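PDB 1ZUD: sulfur carrier protein ThiS adenylyltransferase from Escherichia coli, which catalyses the ATP-dependent adenylation of the C-terminal glycine carboxylate of the sulfur carrier protein ThiS, a step in thiamine biosynthesis. Local coordinates for residues M7-Q12 with K25-Q30; L45-A50 with E204-L209; G155-V160 with C172-N177. All blocks are in the same frame, centred on the assembly; numbering follows the deposited sequence. Where two conformers were deposited one is given.

Contact 1. Residues M7-Q12 with K25-Q30; sequences MRYSRQ and KLLDSQ
Gln12 and Leu26 point at one another and meet closely, Gln12 NE2 lying 3.2 Å from Leu26 CD1. This is the tight, buried part of the contact. Gln12 CG stands opposite the backbone N (chi1 -165°) and the chain runs on extended, which carries the amide across to the helix 19-27. The amide is held from both ends: NE2 bonds to the carbonyl O of Ala50 and weakly to Gln23 OE1, while OE1 takes a bond from Gln69 NE2 of the second subunit. Tyr9 sits at the break between helices 3-8 and 10-13, immediately before the second of them. In the Rossmann-like ThiF domain the contact packs this break on helix 19-27, just ahead of strand 30-34, the first strand of the sheet in chain order. Tyr9 OH bonds to Asn95 ND2, and Arg8 CG covers one ring face, offset toward the rim. Packing is looser at Leu27, which is partly exposed: its CD1 lies 3.9 Å from Tyr9 CE1, oblique to the ring, and is about equally far from Tyr9 OH.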
loop_
_atom_site.group_PDB
_atom_site.type_symbol
_atom_site.label_atom_id
_atom_site.label_comp_id
_atom_site.label_asym_id
_atom_site.label_seq_id
_atom_site.Cartn_x
_atom_site.Cartn_y
_atom_site.Cartn_z
ATOM N N MET C 7 -5.589 -18.242 19.129
ATOM C CA MET C 7 -4.446 -18.647 18.329
ATOM C C MET C 7 -4.432 -17.989 16.953
ATOM O O MET C 7 -3.403 -17.475 16.459
ATOM C CB MET C 7 -4.473 -20.177 18.121
ATOM C CG MET C 7 -3.996 -20.966 19.344
ATOM S SD MET C 7 -2.246 -20.653 19.748
ATOM C CE MET C 7 -1.465 -20.064 18.083
ATOM N N ARG C 8 -5.592 -17.985 16.340
ATOM C CA ARG C 8 -5.730 -17.432 14.997
ATOM C C ARG C 8 -5.365 -15.952 14.969
ATOM O O ARG C 8 -4.641 -15.492 14.071
ATOM C CB ARG C 8 -7.178 -17.632 14.515
ATOM C CG ARG C 8 -7.508 -16.916 13.190
ATOM C CD ARG C 8 -9.007 -17.036 12.851
ATOM N NE ARG C 8 -9.339 -18.370 12.355
ATOM C CZ ARG C 8 -9.086 -18.786 11.114
ATOM N NH1 ARG C 8 -8.501 -17.976 10.249
ATOM N NH2 ARG C 8 -9.431 -20.011 10.729
ATOM N N TYR C 9 -5.852 -15.196 15.956
ATOM C CA TYR C 9 -5.572 -13.741 15.993
ATOM C C TYR C 9 -4.391 -13.334 16.854
ATOM O O TYR C 9 -4.158 -12.138 17.116
ATOM C CB TYR C 9 -6.813 -13.009 16.497
ATOM C CG TYR C 9 -8.023 -13.421 15.705
ATOM C CD1 TYR C 9 -9.142 -13.994 16.332
ATOM C CD2 TYR C 9 -8.062 -13.201 14.325
ATOM C CE1 TYR C 9 -10.290 -14.333 15.594
ATOM C CE2 TYR C 9 -9.190 -13.534 13.593
ATOM C CZ TYR C 9 -10.288 -14.097 14.218
ATOM O OH TYR C 9 -11.369 -14.468 13.456
ATOM N N SER C 10 -3.614 -14.326 17.256
ATOM C CA SER C 10 -2.507 -14.058 18.157
ATOM C C SER C 10 -1.531 -12.958 17.779
ATOM O O SER C 10 -1.166 -12.158 18.645
ATOM C CB SER C 10 -1.742 -15.368 18.445
ATOM O OG SER C 10 -1.191 -15.902 17.275
ATOM N N ARG C 11 -1.149 -12.844 16.502
ATOM C CA ARG C 11 -0.156 -11.855 16.180
ATOM C C ARG C 11 -0.650 -10.422 16.216
ATOM O O ARG C 11 0.137 -9.505 16.247
ATOM C CB ARG C 11 0.524 -12.155 14.830
ATOM C CG ARG C 11 1.359 -13.466 14.824
ATOM C CD ARG C 11 2.436 -13.507 15.926
ATOM N NE ARG C 11 3.265 -14.731 15.877
ATOM C CZ ARG C 11 2.911 -15.928 16.349
ATOM N NH1 ARG C 11 1.729 -16.128 16.937
ATOM N NH2 ARG C 11 3.750 -16.956 16.214
ATOM N N GLN C 12 -1.963 -10.266 16.204
ATOM C CA GLN C 12 -2.635 -8.989 16.274
ATOM C C GLN C 12 -2.876 -8.722 17.797
ATOM O O GLN C 12 -2.723 -7.593 18.312
ATOM C CB GLN C 12 -3.953 -9.208 15.543
ATOM C CG GLN C 12 -4.724 -8.062 15.141
ATOM C CD GLN C 12 -5.699 -8.483 14.043
ATOM O OE1 GLN C 12 -5.291 -8.726 12.904
ATOM N NE2 GLN C 12 -6.971 -8.611 14.391
ATOM N N LYS C 25 -13.755 -6.331 19.892
ATOM C CA LYS C 25 -14.510 -5.317 19.160
ATOM C C LYS C 25 -14.490 -5.678 17.655
ATOM O O LYS C 25 -15.520 -5.516 16.969
ATOM C CB LYS C 25 -13.897 -3.938 19.322
ATOM C CG LYS C 25 -13.840 -3.405 20.737
ATOM C CD LYS C 25 -13.133 -2.065 20.692
ATOM C CE LYS C 25 -12.924 -1.458 22.087
ATOM N NZ LYS C 25 -12.183 -0.146 21.986
ATOM N N LEU C 26 -13.345 -6.142 17.122
ATOM C CA LEU C 26 -13.360 -6.537 15.661
ATOM C C LEU C 26 -14.346 -7.675 15.472
ATOM O O LEU C 26 -15.160 -7.718 14.547
ATOM C CB LEU C 26 -11.968 -7.030 15.167
ATOM C CG LEU C 26 -10.863 -5.972 15.180
ATOM C CD1 LEU C 26 -9.496 -6.609 14.796
ATOM C CD2 LEU C 26 -11.224 -4.894 14.200
ATOM N N LEU C 27 -14.268 -8.633 16.385
ATOM C CA LEU C 27 -15.141 -9.790 16.285
ATOM C C LEU C 27 -16.646 -9.406 16.399
ATOM O O LEU C 27 -17.506 -10.096 15.877
ATOM C CB LEU C 27 -14.746 -10.767 17.381
ATOM C CG LEU C 27 -14.059 -12.114 17.168
ATOM C CD1 LEU C 27 -13.723 -12.408 15.724
ATOM C CD2 LEU C 27 -12.858 -12.185 18.131
ATOM N N ASP C 28 -16.945 -8.310 17.086
ATOM C CA ASP C 28 -18.315 -7.854 17.258
ATOM C C ASP C 28 -18.725 -6.851 16.173
ATOM O O ASP C 28 -19.835 -6.343 16.191
ATOM C CB ASP C 28 -18.475 -7.120 18.600
ATOM C CG ASP C 28 -18.269 -8.032 19.825
ATOM O OD1 ASP C 28 -18.454 -9.279 19.718
ATOM O OD2 ASP C 28 -17.931 -7.477 20.900
ATOM N N SER C 29 -17.845 -6.540 15.240
ATOM C CA SER C 29 -18.203 -5.545 14.231
ATOM C C SER C 29 -18.763 -6.094 12.945
ATOM O O SER C 29 -18.627 -7.317 12.623
ATOM C CB SER C 29 -16.976 -4.749 13.859
ATOM O OG SER C 29 -16.377 -4.199 14.997
ATOM N N GLN C 30 -19.295 -5.163 12.156
ATOM C CA GLN C 30 -19.830 -5.505 10.854
ATOM C C GLN C 30 -19.325 -4.547 9.800
ATOM O O GLN C 30 -19.423 -3.309 9.944
ATOM C CB GLN C 30 -21.395 -5.536 10.873
ATOM C CG GLN C 30 -21.927 -5.871 9.431
ATOM C CD GLN C 30 -23.416 -6.174 9.372
ATOM O OE1 GLN C 30 -23.985 -6.787 10.295
ATOM N NE2 GLN C 30 -24.046 -5.769 8.288
#

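Contact 2. Residues L45-A50 with E204-L209; sequences LYLAGA and EAIKLL
Glu204 OE1, on the helix turn that carries Ala205 and Ile206 into the contact, is gripped by three groups: Lys207 NZ, Arg220 of the same chain in a salt bridge, and Ser227 OG of the second subunit. Lys207 NZ forms its own salt bridge at 2.9 Å from Glu204 OE1, from the syn side and 31° out of the carboxylate plane, and it also bonds to Thr214 and to Gly224 O of the second subunit. Everything that crosses from helix 204-209 to helix 45-50 is, by contrast, apolar. Ala50 CB lies 3.8 Å from Ile206 CD1, and Leu47 CD1 approaches the same side chain at Ile206 CG1, 3.7 Å away. Ile206 CG1 lies beside its backbone N and opposite the carbonyl carbon (chi1 -67°), which aims the CD1 branch between Leu47 and Ala50. The helix segments run 37° apart and approach to 10.8 Å between axes. Helix 40-50 follows strand 30-34 in a strand-turn-helix unit consistent with a Rossmann-type glycine-rich turn; in sequence, helix 191-210 comes between strands 155-161 and 218-223. Leu47 also reaches Leu123 on strand 121-124. Leu47 and Ile206 lie alongside, pointing contrary ways, and Leu47 CD1 rests 4.1 Å from Ala205 CB. Leu47 is modelled in two conformers, and the distances from its CD1 hold for the one described.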
loop_
_atom_site.group_PDB
_atom_site.type_symbol
_atom_site.label_atom_id
_atom_site.label_comp_id
_atom_site.label_asym_id
_atom_site.label_seq_id
_atom_site.Cartn_x
_atom_site.Cartn_y
_atom_site.Cartn_z
ATOM N N LEU C 45 -9.978 -9.940 2.037
ATOM C CA LEU C 45 -9.041 -10.975 2.497
ATOM C C LEU C 45 -8.444 -10.538 3.832
ATOM O O LEU C 45 -8.390 -11.311 4.767
ATOM C CB LEU C 45 -7.890 -11.184 1.480
ATOM C CG LEU C 45 -8.221 -12.241 0.411
ATOM C CD1 LEU C 45 -7.364 -12.016 -0.846
ATOM C CD2 LEU C 45 -8.076 -13.662 1.021
ATOM N N TYR C 46 -7.958 -9.303 3.904
ATOM C CA TYR C 46 -7.330 -8.825 5.153
ATOM C C TYR C 46 -8.304 -8.650 6.290
ATOM O O TYR C 46 -7.959 -8.875 7.473
ATOM C CB TYR C 46 -6.558 -7.507 4.920
ATOM C CG TYR C 46 -5.241 -7.763 4.232
ATOM C CD1 TYR C 46 -5.092 -7.494 2.859
ATOM C CD2 TYR C 46 -4.197 -8.389 4.916
ATOM C CE1 TYR C 46 -3.944 -7.867 2.175
ATOM C CE2 TYR C 46 -2.999 -8.745 4.247
ATOM C CZ TYR C 46 -2.895 -8.478 2.865
ATOM O OH TYR C 46 -1.740 -8.782 2.195
ATOM N N LEU C 47 -9.500 -8.187 5.966
ATOM C CA LEU C 47 -10.536 -7.989 7.006
ATOM C C LEU C 47 -10.954 -9.381 7.524
ATOM O O LEU C 47 -11.156 -9.581 8.734
ATOM C CB LEU C 47 -11.699 -7.200 6.408
ATOM C CG LEU C 47 -11.812 -5.695 6.801
ATOM C CD1 LEU C 47 -10.637 -5.156 7.634
ATOM C CD2 LEU C 47 -12.042 -4.902 5.547
ATOM N N ALA C 48 -11.091 -10.347 6.618
ATOM C CA ALA C 48 -11.411 -11.716 7.079
ATOM C C ALA C 48 -10.272 -12.258 7.967
ATOM O O ALA C 48 -10.513 -12.871 9.030
ATOM C CB ALA C 48 -11.599 -12.652 5.893
ATOM N N GLY C 49 -9.033 -12.054 7.524
ATOM C CA GLY C 49 -7.921 -12.562 8.298
ATOM C C GLY C 49 -7.853 -11.885 9.642
ATOM O O GLY C 49 -7.435 -12.522 10.616
ATOM N N ALA C 50 -8.253 -10.612 9.703
ATOM C CA ALA C 50 -8.232 -9.829 10.944
ATOM C C ALA C 50 -9.303 -10.197 11.995
ATOM O O ALA C 50 -9.252 -9.725 13.155
ATOM C CB ALA C 50 -8.394 -8.297 10.606
ATOM N N GLU C 204 -7.441 1.018 7.490
ATOM C CA GLU C 204 -8.236 2.117 8.104
ATOM C C GLU C 204 -9.442 1.516 8.854
ATOM O O GLU C 204 -9.845 1.979 9.920
ATOM C CB GLU C 204 -8.680 3.095 6.975
ATOM C CG GLU C 204 -7.482 3.892 6.383
ATOM C CD GLU C 204 -6.646 4.584 7.460
ATOM O OE1 GLU C 204 -5.391 4.681 7.343
ATOM O OE2 GLU C 204 -7.254 5.026 8.460
ATOM N N ALA C 205 -10.002 0.446 8.312
ATOM C CA ALA C 205 -11.159 -0.186 8.948
ATOM C C ALA C 205 -10.823 -0.813 10.279
ATOM O O ALA C 205 -11.582 -0.704 11.255
ATOM C CB ALA C 205 -11.793 -1.258 8.018
ATOM N N ILE C 206 -9.681 -1.452 10.340
ATOM C CA ILE C 206 -9.259 -2.090 11.568
ATOM C C ILE C 206 -8.989 -1.057 12.630
ATOM O O ILE C 206 -9.344 -1.264 13.785
ATOM C CB ILE C 206 -7.985 -2.935 11.314
ATOM C CG1 ILE C 206 -8.385 -4.100 10.383
ATOM C CG2 ILE C 206 -7.408 -3.474 12.617
ATOM C CD1 ILE C 206 -7.214 -4.779 9.700
ATOM N N LYS C 207 -8.366 0.042 12.241
ATOM C CA LYS C 207 -8.086 1.113 13.207
ATOM C C LYS C 207 -9.396 1.724 13.713
ATOM O O LYS C 207 -9.550 1.966 14.944
ATOM C CB LYS C 207 -7.187 2.211 12.589
ATOM C CG LYS C 207 -5.732 1.734 12.371
ATOM C CD LYS C 207 -4.811 2.871 11.912
ATOM C CE LYS C 207 -5.272 3.406 10.548
ATOM N NZ LYS C 207 -4.389 4.518 10.109
ATOM N N LEU C 208 -10.333 1.957 12.789
ATOM C CA LEU C 208 -11.585 2.563 13.203
ATOM C C LEU C 208 -12.370 1.631 14.112
ATOM O O LEU C 208 -12.891 2.064 15.146
ATOM C CB LEU C 208 -12.449 2.917 12.008
ATOM C CG LEU C 208 -13.913 3.152 12.392
ATOM C CD1 LEU C 208 -14.089 4.550 12.968
ATOM C CD2 LEU C 208 -14.754 2.987 11.179
ATOM N N LEU C 209 -12.461 0.343 13.746
ATOM C CA LEU C 209 -13.216 -0.594 14.540
ATOM C C LEU C 209 -12.545 -0.941 15.872
ATOM O O LEU C 209 -13.220 -1.244 16.846
ATOM C CB LEU C 209 -13.485 -1.868 13.746
ATOM C CG LEU C 209 -14.312 -1.630 12.457
ATOM C CD1 LEU C 209 -14.253 -2.891 11.586
ATOM C CD2 LEU C 209 -15.717 -1.273 12.800
#

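Contact 3. Residues G155-V160 with C172-N177; sequences GGQLMV and CLWPDN. With ZN (zinc ion), chain H.
The indole of Trp174 and the side-chain amide of Gln157 lie with their planes 6° apart, and Gln157 OE1 comes obliquely to the ring, 4.0 Å from Trp174 CZ2. One indole face carries Leu173 CG, 3.6 Å above the plane and offset toward the rim; Gln157 OE1 lies on the opposite side of that plane, and the ring of Tyr170 meets the indole at about 55°. A water ties the two flat groups together. It donates to Gln157 OE1 at 2.7 Å and accepts from Trp174 NE1 at 3.0 Å, giving the buried indole N-H a partner. The amide is further fixed by the tail of ThiS, with NE2 bonded to Gln61 O and OE1 to Ile63 N of that chain, while Val62 of ThiS packs on both Gln157 and Trp174. Strand 155-161 is antiparallel to both its neighbours in the mixed sheet, and these bonds are consistent with this strand and the 172-177 segment forming part of the surface that receives ThiS residues 61-63. The side chain of Met129, an ATP-site residue, is close to that of Trp174. Two residues along from Gln157, Met159 reaches the other part of the contact. Its SD lies 3.8 Å from Leu173 CD2, and the bend at chi3 (-118°) turns CE onto the same methyl, the two side chains meeting at a slant. Cys172, which does not touch the strand, binds zinc through SG at 2.3 Å and, with Cys169, Cys240 and Cys243, completes a four-cysteine site.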
loop_
_atom_site.group_PDB
_atom_site.type_symbol
_atom_site.label_atom_id
_atom_site.label_comp_id
_atom_site.label_asym_id
_atom_site.label_seq_id
_atom_site.Cartn_x
_atom_site.Cartn_y
_atom_site.Cartn_z
ATOM N N GLY C 155 -1.990 5.486 -10.433
ATOM C CA GLY C 155 -2.406 6.346 -9.336
ATOM C C GLY C 155 -3.520 5.845 -8.441
ATOM O O GLY C 155 -4.332 5.015 -8.869
ATOM N N GLY C 156 -3.532 6.344 -7.191
ATOM C CA GLY C 156 -4.541 5.937 -6.212
ATOM C C GLY C 156 -4.983 7.122 -5.361
ATOM O O GLY C 156 -4.201 8.061 -5.214
ATOM N N GLN C 157 -6.220 7.075 -4.848
ATOM C CA GLN C 157 -6.793 8.101 -3.977
ATOM C C GLN C 157 -7.484 7.390 -2.839
ATOM O O GLN C 157 -8.145 6.394 -3.060
ATOM C CB GLN C 157 -7.823 8.970 -4.751
ATOM C CG GLN C 157 -7.184 9.624 -5.998
ATOM C CD GLN C 157 -8.133 10.566 -6.804
ATOM O OE1 GLN C 157 -9.346 10.444 -6.719
ATOM N NE2 GLN C 157 -7.551 11.464 -7.606
ATOM N N LEU C 158 -7.356 7.909 -1.615
ATOM C CA LEU C 158 -8.009 7.289 -0.470
ATOM C C LEU C 158 -8.455 8.392 0.561
ATOM O O LEU C 158 -7.740 9.368 0.754
ATOM C CB LEU C 158 -6.999 6.353 0.204
ATOM C CG LEU C 158 -7.289 5.876 1.618
ATOM C CD1 LEU C 158 -8.430 4.896 1.560
ATOM C CD2 LEU C 158 -6.024 5.200 2.207
ATOM N N MET C 159 -9.617 8.215 1.194
ATOM C CA MET C 159 -10.076 9.143 2.241
ATOM C C MET C 159 -10.903 8.374 3.232
ATOM O O MET C 159 -11.696 7.483 2.834
ATOM C CB MET C 159 -11.045 10.219 1.721
ATOM C CG MET C 159 -10.821 10.776 0.409
ATOM S SD MET C 159 -12.253 11.879 0.166
ATOM C CE MET C 159 -12.940 11.102 -1.210
ATOM N N VAL C 160 -10.780 8.746 4.508
ATOM C CA VAL C 160 -11.605 8.167 5.592
ATOM C C VAL C 160 -12.590 9.286 6.034
ATOM O O VAL C 160 -12.151 10.359 6.517
ATOM C CB VAL C 160 -10.776 7.755 6.804
ATOM C CG1 VAL C 160 -11.730 7.175 7.856
ATOM C CG2 VAL C 160 -9.693 6.679 6.391
ATOM N N CYS C 172 -18.509 16.882 -0.946
ATOM C CA CYS C 172 -17.898 18.228 -0.748
ATOM C C CYS C 172 -16.681 18.385 -1.655
ATOM O O CYS C 172 -16.352 19.478 -2.126
ATOM C CB CYS C 172 -17.407 18.466 0.693
ATOM S SG CYS C 172 -18.708 18.559 1.970
ATOM N N LEU C 173 -15.991 17.274 -1.889
ATOM C CA LEU C 173 -14.789 17.275 -2.718
ATOM C C LEU C 173 -15.083 17.149 -4.211
ATOM O O LEU C 173 -14.444 17.794 -5.036
ATOM C CB LEU C 173 -13.890 16.091 -2.274
ATOM C CG LEU C 173 -12.623 15.809 -3.079
ATOM C CD1 LEU C 173 -11.729 17.061 -3.029
ATOM C CD2 LEU C 173 -11.862 14.576 -2.456
ATOM N N TRP C 174 -15.995 16.229 -4.545
ATOM C CA TRP C 174 -16.390 15.933 -5.908
ATOM C C TRP C 174 -17.871 16.244 -6.124
ATOM O O TRP C 174 -18.777 15.469 -5.717
ATOM C CB TRP C 174 -16.168 14.424 -6.222
ATOM C CG TRP C 174 -14.725 13.978 -6.018
ATOM C CD1 TRP C 174 -14.290 13.009 -5.156
ATOM C CD2 TRP C 174 -13.548 14.498 -6.668
ATOM N NE1 TRP C 174 -12.920 12.898 -5.229
ATOM C CE2 TRP C 174 -12.437 13.791 -6.145
ATOM C CE3 TRP C 174 -13.326 15.485 -7.649
ATOM C CZ2 TRP C 174 -11.121 14.038 -6.558
ATOM C CZ3 TRP C 174 -12.015 15.732 -8.072
ATOM C CH2 TRP C 174 -10.929 15.011 -7.524
ATOM N N PRO C 175 -18.148 17.378 -6.772
ATOM C CA PRO C 175 -19.562 17.696 -7.003
ATOM C C PRO C 175 -20.060 16.868 -8.196
ATOM O O PRO C 175 -21.246 16.655 -8.354
ATOM C CB PRO C 175 -19.552 19.206 -7.331
ATOM C CG PRO C 175 -18.256 19.737 -6.697
ATOM C CD PRO C 175 -17.274 18.565 -6.909
ATOM N N ASP C 176 -19.138 16.361 -9.010
ATOM C CA ASP C 176 -19.496 15.609 -10.234
ATOM C C ASP C 176 -20.216 14.288 -10.030
ATOM O O ASP C 176 -19.888 13.518 -9.112
ATOM C CB ASP C 176 -18.235 15.310 -11.067
ATOM C CG ASP C 176 -17.203 16.421 -10.988
ATOM O OD1 ASP C 176 -17.141 17.264 -11.907
ATOM O OD2 ASP C 176 -16.459 16.449 -9.982
ATOM N N ASN C 177 -21.151 13.992 -10.933
ATOM C CA ASN C 177 -21.885 12.731 -10.869
ATOM C C ASN C 177 -21.397 11.753 -11.958
ATOM O O ASN C 177 -21.913 10.633 -12.061
ATOM C CB ASN C 177 -23.383 12.988 -11.045
ATOM C CG ASN C 177 -24.235 11.964 -10.339
ATOM O OD1 ASN C 177 -24.903 12.274 -9.346
ATOM N ND2 ASN C 177 -24.212 10.723 -10.837
HETATM ZN ZN ZN H . -20.578 17.220 1.932
HETATM O O HOH W 1 -11.270 10.372 -4.785
#

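All three contacts are mainly buried, but they occupy different places. Contact 2 is the core one, about 9 Å from the chain's centre to its own, and joins two helices through purely apolar groups; contacts 1 and 3 lie farther out, against partner chains. Contact 1, 17 Å out, mixes a glutamine and a tyrosine with leucines; it abuts contact 2, Tyr9 CE2 packing 3.6 Å from Gly49 O, and both reach the second subunit. Contact 3 lies across the chain's centre, 22 Å from contact 2 between centres. It differs in a bridging water, with the zinc site beside it, and faces ThiS. Nested within the loop closed by contact 2, it meets that contact where Val160 CG2 packs 3.6 Å from Glu204 CG.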